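Long-range contacts in thiaminase-I (Naegleria gruberi, PDB 4HCW), which is an enzyme of the thiaminase I family, with a two-lobed alpha/beta fold like that of periplasmic binding proteins: residues Q246-L251 with Y319-Q324; F122-P127 with N226-Y231; S182-S187 with K347-V352; T160-Y165 with L336-F341. All blocks are in the same frame, centred on the assembly; numbering follows the deposited sequence.

Overall arrangement
The four contacts form two clusters. Interactions 1 and 2 share a sheet, with strand 248-250 beside strand 110-125, and their centres are 11 Å apart. They touch through a probable hydrogen bond of 2.7 Å between N248 O and S125 N. Interactions 3 and 4 make the second cluster, with centres 10 Å apart. There L184 CD2 packs 3.6 Å from F162 CE1, and C349 SG lies 3.8 Å from F162 CD1. Interactions 1 and 3 are farthest apart, about 34 Å between centres, on opposite sides of the chain's centre. Interactions 2 and 4 come to about 5 Å between nearest atoms without touching, and their segments alternate along the chain.

Interaction 1 of 4, residues Q246-L251 with Y319-Q324; sequences QYNVQL and YAQLSQ
Q321 of helix 317-328 brings its amide end to the backbone of V249 in strand 248-250. Its CG lies anti to the carbonyl carbon (chi1 -61°), and the chain runs extended beyond it. The OE1 atom of Q321 accepts a hydrogen bond of 2.9 Å from V249 N. The bond is nearly straight, 167° at the hydrogen, and the donor lies in the carbonyl plane of the amide. The side chains of N248 and Q321 cross at about a right angle, with their amide planes 27° apart. N248 OD1 and Q321 NE2 are 3.7 Å apart and do not bond. NE2 instead makes a weak hydrogen bond to N317 OD1 of the same helix. Both methyl groups of V249 meet L322 CD2, and CG2 is the closer at 3.7 Å. CG1 also packs beside Q321 OE1. The side chains of V249 and L322 also cross at about a right angle. V249 also touches F122 of strand 110-125. N248 and Q250 pair by backbone bonds with S125 and L123 of that strand. A helix side chain thus takes up a strand N-H that this pairing does not use, and the small apolar V249-L322 contact lies next to that bond.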
loop_
_atom_site.group_PDB
_atom_site.type_symbol
_atom_site.label_atom_id
_atom_site.label_comp_id
_atom_site.label_asym_id
_atom_site.label_seq_id
_atom_site.Cartn_x
_atom_site.Cartn_y
_atom_site.Cartn_z
ATOM N N GLN A 246 -22.891 6.291 -5.891
ATOM C CA GLN A 246 -22.813 5.116 -5.024
ATOM C C GLN A 246 -21.990 3.969 -5.610
ATOM O O GLN A 246 -22.528 2.913 -5.940
ATOM C CB GLN A 246 -24.210 4.616 -4.640
ATOM N N TYR A 247 -20.686 4.188 -5.737
ATOM C CA TYR A 247 -19.767 3.126 -6.128
ATOM C C TYR A 247 -19.381 2.312 -4.899
ATOM O O TYR A 247 -19.230 2.860 -3.806
ATOM C CB TYR A 247 -18.512 3.710 -6.778
ATOM C CG TYR A 247 -18.629 3.961 -8.266
ATOM C CD1 TYR A 247 -19.435 4.979 -8.759
ATOM C CD2 TYR A 247 -17.915 3.193 -9.176
ATOM C CE1 TYR A 247 -19.537 5.215 -10.120
ATOM C CE2 TYR A 247 -18.009 3.422 -10.538
ATOM C CZ TYR A 247 -18.821 4.433 -11.004
ATOM O OH TYR A 247 -18.916 4.664 -12.357
ATOM N N ASN A 248 -19.226 1.005 -5.076
ATOM C CA ASN A 248 -18.835 0.134 -3.973
ATOM C C ASN A 248 -17.371 -0.291 -4.040
ATOM O O ASN A 248 -16.825 -0.515 -5.120
ATOM C CB ASN A 248 -19.744 -1.094 -3.897
ATOM C CG ASN A 248 -21.016 -0.827 -3.116
ATOM O OD1 ASN A 248 -21.091 -1.104 -1.919
ATOM N ND2 ASN A 248 -22.020 -0.280 -3.790
ATOM N N VAL A 249 -16.745 -0.394 -2.874
ATOM C CA VAL A 249 -15.345 -0.785 -2.781
ATOM C C VAL A 249 -15.167 -1.849 -1.698
ATOM O O VAL A 249 -15.694 -1.717 -0.591
ATOM C CB VAL A 249 -14.435 0.438 -2.507
ATOM C CG1 VAL A 249 -14.955 1.248 -1.326
ATOM C CG2 VAL A 249 -13.000 0.003 -2.279
ATOM N N GLN A 250 -14.438 -2.913 -2.023
ATOM C CA GLN A 250 -14.278 -4.032 -1.098
ATOM C C GLN A 250 -12.877 -4.633 -1.130
ATOM O O GLN A 250 -12.105 -4.397 -2.059
ATOM C CB GLN A 250 -15.304 -5.125 -1.405
ATOM C CG GLN A 250 -15.193 -5.694 -2.812
ATOM C CD GLN A 250 -16.030 -6.941 -3.007
ATOM O OE1 GLN A 250 -16.602 -7.159 -4.076
ATOM N NE2 GLN A 250 -16.099 -7.776 -1.975
ATOM N N LEU A 251 -12.565 -5.415 -0.101
ATOM C CA LEU A 251 -11.323 -6.172 -0.050
ATOM C C LEU A 251 -11.475 -7.481 -0.805
ATOM O O LEU A 251 -12.218 -8.367 -0.383
ATOM C CB LEU A 251 -10.941 -6.483 1.395
ATOM C CG LEU A 251 -10.045 -5.495 2.136
ATOM C CD1 LEU A 251 -9.795 -5.995 3.548
ATOM C CD2 LEU A 251 -8.735 -5.309 1.389
ATOM N N TYR A 319 -14.573 5.781 2.883
ATOM C CA TYR A 319 -13.785 5.348 4.033
ATOM C C TYR A 319 -14.600 4.473 4.978
ATOM O O TYR A 319 -14.045 3.653 5.711
ATOM C CB TYR A 319 -13.229 6.557 4.790
ATOM C CG TYR A 319 -11.988 7.153 4.167
ATOM C CD1 TYR A 319 -12.080 8.093 3.149
ATOM C CD2 TYR A 319 -10.724 6.777 4.598
ATOM C CE1 TYR A 319 -10.945 8.639 2.577
ATOM C CE2 TYR A 319 -9.586 7.315 4.035
ATOM C CZ TYR A 319 -9.701 8.246 3.026
ATOM O OH TYR A 319 -8.566 8.783 2.463
ATOM N N ALA A 320 -15.916 4.654 4.957
ATOM C CA ALA A 320 -16.811 3.900 5.827
ATOM C C ALA A 320 -16.827 2.420 5.463
ATOM O O ALA A 320 -16.769 1.557 6.339
ATOM C CB ALA A 320 -18.216 4.478 5.770
ATOM N N GLN A 321 -16.902 2.135 4.168
ATOM C CA GLN A 321 -16.939 0.758 3.684
ATOM C C GLN A 321 -15.644 0.018 4.000
ATOM O O GLN A 321 -15.665 -1.161 4.356
ATOM C CB GLN A 321 -17.202 0.725 2.177
ATOM C CG GLN A 321 -18.527 1.335 1.761
ATOM C CD GLN A 321 -18.773 1.229 0.269
ATOM O OE1 GLN A 321 -18.020 0.571 -0.450
ATOM N NE2 GLN A 321 -19.829 1.879 -0.207
ATOM N N LEU A 322 -14.521 0.716 3.870
ATOM C CA LEU A 322 -13.217 0.113 4.118
ATOM C C LEU A 322 -13.008 -0.176 5.599
ATOM O O LEU A 322 -12.317 -1.126 5.962
ATOM C CB LEU A 322 -12.099 1.010 3.583
ATOM C CG LEU A 322 -12.153 1.271 2.076
ATOM C CD1 LEU A 322 -10.962 2.100 1.627
ATOM C CD2 LEU A 322 -12.218 -0.039 1.308
ATOM N N SER A 323 -13.609 0.650 6.451
ATOM C CA SER A 323 -13.539 0.444 7.893
ATOM C C SER A 323 -14.284 -0.830 8.276
ATOM O O SER A 323 -13.807 -1.622 9.090
ATOM C CB SER A 323 -14.126 1.644 8.636
ATOM O OG SER A 323 -14.029 1.470 10.039
ATOM N N GLN A 324 -15.456 -1.018 7.679
ATOM C CA GLN A 324 -16.245 -2.223 7.894
ATOM C C GLN A 324 -15.520 -3.428 7.307
ATOM O O GLN A 324 -15.566 -4.528 7.859
ATOM C CB GLN A 324 -17.631 -2.069 7.260
ATOM C CG GLN A 324 -18.534 -3.291 7.384
ATOM C CD GLN A 324 -18.393 -4.249 6.215
ATOM O OE1 GLN A 324 -17.808 -3.910 5.187
ATOM N NE2 GLN A 324 -18.930 -5.455 6.371
#

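Interaction 2 of 4, residues F122-P127 with N226-Y231; sequences FLLSSP and NYYVGY
L124 N gives a hydrogen bond of 2.7 Å to Y228 O, the shortest of a backbone ladder between segments 122-127 and 226-231. The ladder is antiparallel and joins strand 229-230 to the C-terminal part of strand 110-125 in the mixed sheet. G230 N bonds to F122 O at 3.2 Å, and S126 N bonds to N226 O at 3.0 Å. The donors of the first two bonds lie in the carbonyl planes, while S126 N lies 23° out of the plane of the N226 carbonyl. Two return bonds, F122 N to G230 O and Y228 N to L124 O, are weak. F122 and G230 form a hydrogen-bonded pair, and L123 and V229 a non-hydrogen-bonded pair. CA-H...O contacts run alongside, such as V229 CA to F122 O at 3.2 Å.

Apolar packing flanks the ladder. L123 has CG anti to its backbone N (chi1 179°), and its CD1 reaches V229 CG2 at 3.8 Å. The same CD1 comes to the edge of the Y227 ring. L124 CB lies at the edge of the Y228 ring, 4.0 Å from CD2 of Y228. Both tyrosine hydroxyls have partners beyond the two segments: Y227 OH bonds to Q131 O, and Y228 OH to S234 OG. The Y228 ring also stacks with Y214 of helix 211-219. Strand 248-250 lies on the other edge of strand 110-125. Where the ladder ends, S126 CB and N226 CB meet at 3.9 Å.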
loop_
_atom_site.group_PDB
_atom_site.type_symbol
_atom_site.label_atom_id
_atom_site.label_comp_id
_atom_site.label_asym_id
_atom_site.label_seq_id
_atom_site.Cartn_x
_atom_site.Cartn_y
_atom_site.Cartn_z
ATOM N N PHE A 122 -8.036 -2.716 -4.224
ATOM C CA PHE A 122 -9.464 -2.867 -3.973
ATOM C C PHE A 122 -10.259 -3.034 -5.261
ATOM O O PHE A 122 -9.760 -2.754 -6.350
ATOM C CB PHE A 122 -10.001 -1.661 -3.203
ATOM C CG PHE A 122 -9.301 -1.409 -1.901
ATOM C CD1 PHE A 122 -9.654 -2.112 -0.763
ATOM C CD2 PHE A 122 -8.298 -0.458 -1.812
ATOM C CE1 PHE A 122 -9.014 -1.879 0.439
ATOM C CE2 PHE A 122 -7.654 -0.219 -0.614
ATOM C CZ PHE A 122 -8.012 -0.931 0.514
ATOM N N LEU A 123 -11.503 -3.486 -5.126
ATOM C CA LEU A 123 -12.405 -3.602 -6.264
ATOM C C LEU A 123 -13.422 -2.470 -6.258
ATOM O O LEU A 123 -14.323 -2.439 -5.421
ATOM C CB LEU A 123 -13.135 -4.945 -6.238
ATOM C CG LEU A 123 -14.140 -5.188 -7.367
ATOM C CD1 LEU A 123 -13.459 -5.106 -8.727
ATOM C CD2 LEU A 123 -14.832 -6.530 -7.188
ATOM N N LEU A 124 -13.272 -1.540 -7.192
ATOM C CA LEU A 124 -14.217 -0.439 -7.320
ATOM C C LEU A 124 -15.345 -0.830 -8.266
ATOM O O LEU A 124 -15.225 -0.694 -9.484
ATOM C CB LEU A 124 -13.516 0.823 -7.826
ATOM C CG LEU A 124 -14.365 2.095 -7.802
ATOM C CD1 LEU A 124 -14.742 2.451 -6.371
ATOM C CD2 LEU A 124 -13.638 3.248 -8.476
ATOM N N SER A 125 -16.442 -1.318 -7.697
ATOM C CA SER A 125 -17.566 -1.797 -8.489
ATOM C C SER A 125 -18.658 -0.742 -8.654
ATOM O O SER A 125 -19.181 -0.211 -7.673
ATOM C CB SER A 125 -18.148 -3.071 -7.872
ATOM O OG SER A 125 -18.479 -2.871 -6.510
ATOM N N SER A 126 -18.990 -0.446 -9.906
ATOM C CA SER A 126 -20.073 0.471 -10.242
ATOM C C SER A 126 -21.402 -0.097 -9.750
ATOM O O SER A 126 -21.540 -1.313 -9.615
ATOM C CB SER A 126 -20.109 0.678 -11.760
ATOM O OG SER A 126 -21.173 1.524 -12.159
ATOM N N PRO A 127 -22.384 0.779 -9.464
ATOM C CA PRO A 127 -23.731 0.331 -9.084
ATOM C C PRO A 127 -24.339 -0.627 -10.107
ATOM O O PRO A 127 -25.192 -1.441 -9.753
ATOM C CB PRO A 127 -24.536 1.638 -9.023
ATOM C CG PRO A 127 -23.668 2.680 -9.678
ATOM C CD PRO A 127 -22.270 2.244 -9.402
ATOM N N ASN A 226 -17.587 -1.776 -15.532
ATOM C CA ASN A 226 -18.207 -1.619 -14.223
ATOM C C ASN A 226 -17.312 -2.168 -13.117
ATOM O O ASN A 226 -17.665 -2.126 -11.939
ATOM C CB ASN A 226 -19.571 -2.311 -14.189
ATOM C CG ASN A 226 -20.514 -1.791 -15.256
ATOM O OD1 ASN A 226 -20.426 -0.636 -15.671
ATOM N ND2 ASN A 226 -21.425 -2.646 -15.708
ATOM N N TYR A 227 -16.152 -2.683 -13.511
ATOM C CA TYR A 227 -15.206 -3.258 -12.563
ATOM C C TYR A 227 -13.838 -2.596 -12.684
ATOM O O TYR A 227 -13.340 -2.374 -13.787
ATOM C CB TYR A 227 -15.076 -4.766 -12.786
ATOM C CG TYR A 227 -16.376 -5.526 -12.648
ATOM C CD1 TYR A 227 -17.213 -5.715 -13.740
ATOM C CD2 TYR A 227 -16.763 -6.060 -11.425
ATOM C CE1 TYR A 227 -18.402 -6.410 -13.619
ATOM C CE2 TYR A 227 -17.949 -6.758 -11.293
ATOM C CZ TYR A 227 -18.764 -6.930 -12.393
ATOM O OH TYR A 227 -19.945 -7.624 -12.266
ATOM N N TYR A 228 -13.237 -2.284 -11.541
ATOM C CA TYR A 228 -11.915 -1.668 -11.511
ATOM C C TYR A 228 -11.121 -2.149 -10.303
ATOM O O TYR A 228 -11.634 -2.182 -9.184
ATOM C CB TYR A 228 -12.032 -0.142 -11.492
ATOM C CG TYR A 228 -10.712 0.583 -11.332
ATOM C CD1 TYR A 228 -9.926 0.887 -12.435
ATOM C CD2 TYR A 228 -10.257 0.972 -10.077
ATOM C CE1 TYR A 228 -8.721 1.551 -12.294
ATOM C CE2 TYR A 228 -9.055 1.634 -9.927
ATOM C CZ TYR A 228 -8.291 1.922 -11.037
ATOM O OH TYR A 228 -7.094 2.584 -10.889
ATOM N N VAL A 229 -9.868 -2.524 -10.536
ATOM C CA VAL A 229 -8.985 -2.935 -9.453
ATOM C C VAL A 229 -7.739 -2.059 -9.416
ATOM O O VAL A 229 -7.085 -1.846 -10.438
ATOM C CB VAL A 229 -8.568 -4.413 -9.581
ATOM C CG1 VAL A 229 -7.762 -4.839 -8.364
ATOM C CG2 VAL A 229 -9.792 -5.299 -9.742
ATOM N N GLY A 230 -7.421 -1.546 -8.233
ATOM C CA GLY A 230 -6.259 -0.697 -8.053
ATOM C C GLY A 230 -6.210 -0.121 -6.653
ATOM O O GLY A 230 -7.084 -0.400 -5.830
ATOM N N TYR A 231 -5.186 0.680 -6.377
ATOM C CA TYR A 231 -5.054 1.318 -5.075
ATOM C C TYR A 231 -6.144 2.368 -4.898
ATOM O O TYR A 231 -6.647 2.919 -5.877
ATOM C CB TYR A 231 -3.677 1.966 -4.924
ATOM C CG TYR A 231 -2.522 1.061 -5.284
ATOM C CD1 TYR A 231 -2.306 -0.129 -4.601
ATOM C CD2 TYR A 231 -1.639 1.403 -6.301
ATOM C CE1 TYR A 231 -1.248 -0.956 -4.925
ATOM C CE2 TYR A 231 -0.578 0.583 -6.631
ATOM C CZ TYR A 231 -0.387 -0.596 -5.940
ATOM O OH TYR A 231 0.669 -1.417 -6.265
#

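Interaction 3 of 4, residues S182-S187 with K347-V352; sequences SDLPQS and KNCAGV
P185 CA and C349 CA, 6.2 Å apart, and S187 CA and V352 CA, 6.5 Å apart, are the closest backbone pairs where the irregular loop 182-187 passes helix 343-353. C349 and V352 both point their side chains at the loop. SG of C349 stands anti to the backbone N (chi1 178°) and touches two loop residues. It is 3.7 Å from P185 CD and 4.1 Å from L184 CB. V352 spreads its methyl groups over the next part of the loop. Its CG1, anti to the backbone N (chi1 172°), lies 4.0 Å from P185 CB and also approaches S187 O. Its CG2 lies 3.8 Å from P185 O. Q186 and S187 point their side chains away from the helix, and their backbone oxygens are what V352 meets. Helix 158-169 also reaches the loop: its Y165 touches P185 and its Q166 touches L184. V191 packs on both P185 and V352. The two segments share no hydrogen bond or salt bridge. They are joined by van der Waals packing alone: sulfur and methyl groups of the helix lie against a proline ring, a leucine and backbone carbonyls, with the buried part at L184, P185 and C349.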
loop_
_atom_site.group_PDB
_atom_site.type_symbol
_atom_site.label_atom_id
_atom_site.label_comp_id
_atom_site.label_asym_id
_atom_site.label_seq_id
_atom_site.Cartn_x
_atom_site.Cartn_y
_atom_site.Cartn_z
ATOM N N SER A 182 15.153 -17.674 -2.024
ATOM C CA SER A 182 15.183 -19.068 -2.449
ATOM C C SER A 182 13.779 -19.600 -2.732
ATOM O O SER A 182 13.561 -20.810 -2.771
ATOM C CB SER A 182 15.878 -19.935 -1.398
ATOM O OG SER A 182 15.260 -19.793 -0.130
ATOM N N ASP A 183 12.832 -18.687 -2.925
ATOM C CA ASP A 183 11.457 -19.051 -3.248
ATOM C C ASP A 183 11.032 -18.414 -4.567
ATOM O O ASP A 183 9.891 -18.568 -5.002
ATOM C CB ASP A 183 10.507 -18.615 -2.130
ATOM C CG ASP A 183 10.731 -19.380 -0.841
ATOM O OD1 ASP A 183 11.067 -20.581 -0.910
ATOM O OD2 ASP A 183 10.571 -18.779 0.242
ATOM N N LEU A 184 11.958 -17.697 -5.195
ATOM C CA LEU A 184 11.675 -17.002 -6.444
ATOM C C LEU A 184 12.186 -17.790 -7.645
ATOM O O LEU A 184 13.305 -18.304 -7.621
ATOM C CB LEU A 184 12.312 -15.611 -6.435
ATOM C CG LEU A 184 12.047 -14.727 -5.215
ATOM C CD1 LEU A 184 12.670 -13.353 -5.409
ATOM C CD2 LEU A 184 10.558 -14.613 -4.939
ATOM N N PRO A 185 11.360 -17.889 -8.700
ATOM C CA PRO A 185 11.738 -18.536 -9.961
ATOM C C PRO A 185 12.994 -17.902 -10.549
ATOM O O PRO A 185 13.029 -16.691 -10.762
ATOM C CB PRO A 185 10.536 -18.259 -10.866
ATOM C CG PRO A 185 9.393 -18.114 -9.926
ATOM C CD PRO A 185 9.959 -17.434 -8.713
ATOM N N GLN A 186 14.011 -18.717 -10.806
ATOM C CA GLN A 186 15.310 -18.205 -11.226
ATOM C C GLN A 186 15.523 -18.328 -12.733
ATOM O O GLN A 186 16.244 -17.527 -13.333
ATOM C CB GLN A 186 16.428 -18.934 -10.477
ATOM C CG GLN A 186 17.710 -18.132 -10.335
ATOM C CD GLN A 186 17.555 -16.956 -9.391
ATOM O OE1 GLN A 186 16.662 -16.939 -8.543
ATOM N NE2 GLN A 186 18.425 -15.964 -9.534
ATOM N N SER A 187 14.897 -19.330 -13.340
ATOM C CA SER A 187 15.085 -19.596 -14.761
ATOM C C SER A 187 13.769 -19.570 -15.529
ATOM O O SER A 187 13.502 -18.644 -16.295
ATOM C CB SER A 187 15.770 -20.950 -14.960
ATOM O OG SER A 187 17.032 -20.984 -14.317
ATOM N N LYS A 347 12.235 -7.243 -9.326
ATOM C CA LYS A 347 12.258 -6.934 -10.752
ATOM C C LYS A 347 12.753 -8.121 -11.573
ATOM O O LYS A 347 12.242 -8.389 -12.660
ATOM C CB LYS A 347 13.129 -5.707 -11.027
ATOM C CG LYS A 347 12.586 -4.410 -10.446
ATOM C CD LYS A 347 13.467 -3.230 -10.821
ATOM C CE LYS A 347 12.917 -1.927 -10.266
ATOM N NZ LYS A 347 13.769 -0.763 -10.638
ATOM N N ASN A 348 13.750 -8.827 -11.049
ATOM C CA ASN A 348 14.298 -9.998 -11.726
ATOM C C ASN A 348 13.304 -11.149 -11.780
ATOM O O ASN A 348 13.188 -11.834 -12.795
ATOM C CB ASN A 348 15.594 -10.456 -11.056
ATOM C CG ASN A 348 16.830 -10.027 -11.822
ATOM O OD1 ASN A 348 16.846 -10.042 -13.054
ATOM N ND2 ASN A 348 17.873 -9.641 -11.098
ATOM N N CYS A 349 12.591 -11.358 -10.679
ATOM C CA CYS A 349 11.576 -12.399 -10.612
ATOM C C CYS A 349 10.447 -12.092 -11.584
ATOM O O CYS A 349 9.930 -12.985 -12.251
ATOM C CB CYS A 349 11.025 -12.522 -9.192
ATOM S SG CYS A 349 9.722 -13.755 -9.008
ATOM N N ALA A 350 10.076 -10.819 -11.661
ATOM C CA ALA A 350 9.030 -10.379 -12.573
ATOM C C ALA A 350 9.439 -10.621 -14.020
ATOM O O ALA A 350 8.616 -10.995 -14.855
ATOM C CB ALA A 350 8.722 -8.912 -12.351
ATOM N N GLY A 351 10.719 -10.407 -14.308
ATOM C CA GLY A 351 11.246 -10.609 -15.644
ATOM C C GLY A 351 11.195 -12.061 -16.075
ATOM O O GLY A 351 11.028 -12.364 -17.254
ATOM N N VAL A 352 11.342 -12.963 -15.111
ATOM C CA VAL A 352 11.279 -14.392 -15.383
ATOM C C VAL A 352 9.838 -14.827 -15.636
ATOM O O VAL A 352 9.564 -15.610 -16.547
ATOM C CB VAL A 352 11.866 -15.210 -14.212
ATOM C CG1 VAL A 352 11.625 -16.698 -14.415
ATOM C CG2 VAL A 352 13.350 -14.920 -14.055
#

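Interaction 4 of 4, residues T160-Y165 with L336-F341; sequences TVFGLY and LRCVDF
F162 and F341 meet tip to tip, and this is the aromatic part of the contact. CZ of F162 lies 3.8 Å from CE2 of F341, at the edge of the F341 ring and in its plane. The rings are therefore not stacked face on face. The chi1 of F341, 67°, sets its CG between the backbone N and the carbonyl carbon, and the ring lies over C338 of its own segment. C338 CB sits 3.6 Å from the ring plane, over the ring centre. D340 OD1 also lies at the edge of the F341 ring, in its plane. The aliphatic and sulfur contacts gather at F162. L336 CD2 is 4.2 Å from F162 CE2, and C338 SG is 4.5 Å from F162 CZ. L336 CD2 also reaches the backbone, 4.2 Å from G163 O. Among the charged groups, R337 has its CB directed away from the helix and forms a salt bridge with D178. Strand 335-338 pairs in parallel with strand 176-179, and I179 of that partner touches both F162 and F341. Helix 158-169 runs across strand 335-338, the short segment axes 112° apart, and V346 of helix 343-353 packs against F162 as well.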
loop_
_atom_site.group_PDB
_atom_site.type_symbol
_atom_site.label_atom_id
_atom_site.label_comp_id
_atom_site.label_asym_id
_atom_site.label_seq_id
_atom_site.Cartn_x
_atom_site.Cartn_y
_atom_site.Cartn_z
ATOM N N THR A 160 3.670 -5.714 -9.522
ATOM C CA THR A 160 2.367 -6.372 -9.535
ATOM C C THR A 160 2.481 -7.817 -10.016
ATOM O O THR A 160 1.837 -8.715 -9.470
ATOM C CB THR A 160 1.361 -5.607 -10.416
ATOM O OG1 THR A 160 1.302 -4.238 -9.996
ATOM C CG2 THR A 160 -0.024 -6.225 -10.308
ATOM N N VAL A 161 3.301 -8.033 -11.040
ATOM C CA VAL A 161 3.568 -9.376 -11.543
ATOM C C VAL A 161 4.170 -10.239 -10.441
ATOM O O VAL A 161 3.749 -11.377 -10.226
ATOM C CB VAL A 161 4.529 -9.346 -12.748
ATOM C CG1 VAL A 161 5.012 -10.748 -13.086
ATOM C CG2 VAL A 161 3.856 -8.702 -13.949
ATOM N N PHE A 162 5.153 -9.682 -9.740
ATOM C CA PHE A 162 5.784 -10.361 -8.614
ATOM C C PHE A 162 4.787 -10.621 -7.487
ATOM O O PHE A 162 4.777 -11.698 -6.892
ATOM C CB PHE A 162 6.963 -9.534 -8.092
ATOM C CG PHE A 162 7.496 -10.000 -6.766
ATOM C CD1 PHE A 162 8.352 -11.085 -6.691
ATOM C CD2 PHE A 162 7.146 -9.347 -5.594
ATOM C CE1 PHE A 162 8.844 -11.516 -5.473
ATOM C CE2 PHE A 162 7.635 -9.773 -4.373
ATOM C CZ PHE A 162 8.485 -10.859 -4.313
ATOM N N GLY A 163 3.951 -9.628 -7.204
ATOM C CA GLY A 163 3.004 -9.710 -6.106
ATOM C C GLY A 163 1.927 -10.760 -6.293
ATOM O O GLY A 163 1.734 -11.617 -5.430
ATOM N N LEU A 164 1.223 -10.694 -7.419
ATOM C CA LEU A 164 0.117 -11.609 -7.687
ATOM C C LEU A 164 0.562 -13.066 -7.740
ATOM O O LEU A 164 -0.160 -13.955 -7.292
ATOM C CB LEU A 164 -0.595 -11.234 -8.986
ATOM C CG LEU A 164 -1.365 -9.914 -8.974
ATOM C CD1 LEU A 164 -2.155 -9.764 -10.258
ATOM C CD2 LEU A 164 -2.284 -9.835 -7.765
ATOM N N TYR A 165 1.749 -13.304 -8.290
ATOM C CA TYR A 165 2.292 -14.654 -8.366
ATOM C C TYR A 165 2.481 -15.238 -6.972
ATOM O O TYR A 165 2.090 -16.373 -6.708
ATOM C CB TYR A 165 3.619 -14.666 -9.130
ATOM C CG TYR A 165 4.266 -16.033 -9.215
ATOM C CD1 TYR A 165 3.913 -16.931 -10.215
ATOM C CD2 TYR A 165 5.231 -16.424 -8.293
ATOM C CE1 TYR A 165 4.500 -18.183 -10.293
ATOM C CE2 TYR A 165 5.822 -17.672 -8.363
ATOM C CZ TYR A 165 5.455 -18.547 -9.365
ATOM O OH TYR A 165 6.045 -19.788 -9.436
ATOM N N LEU A 336 2.325 -9.534 2.315
ATOM C CA LEU A 336 3.508 -10.128 1.703
ATOM C C LEU A 336 4.766 -9.336 2.051
ATOM O O LEU A 336 4.831 -8.128 1.821
ATOM C CB LEU A 336 3.336 -10.208 0.186
ATOM C CG LEU A 336 4.481 -10.848 -0.602
ATOM C CD1 LEU A 336 4.716 -12.280 -0.147
ATOM C CD2 LEU A 336 4.197 -10.795 -2.094
ATOM N N ARG A 337 5.759 -10.021 2.609
ATOM C CA ARG A 337 7.016 -9.380 2.988
ATOM C C ARG A 337 8.223 -10.194 2.527
ATOM O O ARG A 337 8.114 -11.394 2.275
ATOM C CB ARG A 337 7.078 -9.159 4.502
ATOM C CG ARG A 337 5.923 -8.345 5.062
ATOM C CD ARG A 337 6.179 -7.939 6.504
ATOM N NE ARG A 337 6.435 -9.090 7.364
ATOM C CZ ARG A 337 6.668 -9.008 8.670
ATOM N NH1 ARG A 337 6.891 -10.107 9.376
ATOM N NH2 ARG A 337 6.677 -7.826 9.270
ATOM N N CYS A 338 9.374 -9.535 2.427
ATOM C CA CYS A 338 10.595 -10.181 1.956
ATOM C C CYS A 338 11.629 -10.304 3.072
ATOM O O CYS A 338 11.897 -9.341 3.790
ATOM C CB CYS A 338 11.185 -9.400 0.784
ATOM S SG CYS A 338 9.992 -9.000 -0.510
ATOM N N VAL A 339 12.216 -11.489 3.204
ATOM C CA VAL A 339 13.157 -11.765 4.286
ATOM C C VAL A 339 14.585 -11.321 3.980
ATOM O O VAL A 339 15.204 -10.615 4.777
ATOM C CB VAL A 339 13.167 -13.263 4.656
ATOM C CG1 VAL A 339 14.262 -13.555 5.670
ATOM C CG2 VAL A 339 11.811 -13.686 5.193
ATOM N N ASP A 340 15.109 -11.734 2.831
ATOM C CA ASP A 340 16.509 -11.470 2.508
ATOM C C ASP A 340 16.728 -10.837 1.135
ATOM O O ASP A 340 17.787 -11.009 0.530
ATOM C CB ASP A 340 17.335 -12.757 2.626
ATOM C CG ASP A 340 16.714 -13.923 1.874
ATOM O OD1 ASP A 340 15.885 -13.687 0.971
ATOM O OD2 ASP A 340 17.062 -15.081 2.188
ATOM N N PHE A 341 15.734 -10.103 0.645
ATOM C CA PHE A 341 15.854 -9.452 -0.657
ATOM C C PHE A 341 14.966 -8.219 -0.776
ATOM O O PHE A 341 14.080 -7.997 0.048
ATOM C CB PHE A 341 15.556 -10.441 -1.792
ATOM C CG PHE A 341 14.128 -10.915 -1.833
ATOM C CD1 PHE A 341 13.699 -11.939 -1.004
ATOM C CD2 PHE A 341 13.220 -10.347 -2.711
ATOM C CE1 PHE A 341 12.388 -12.380 -1.044
ATOM C CE2 PHE A 341 11.910 -10.785 -2.758
ATOM C CZ PHE A 341 11.494 -11.802 -1.923
#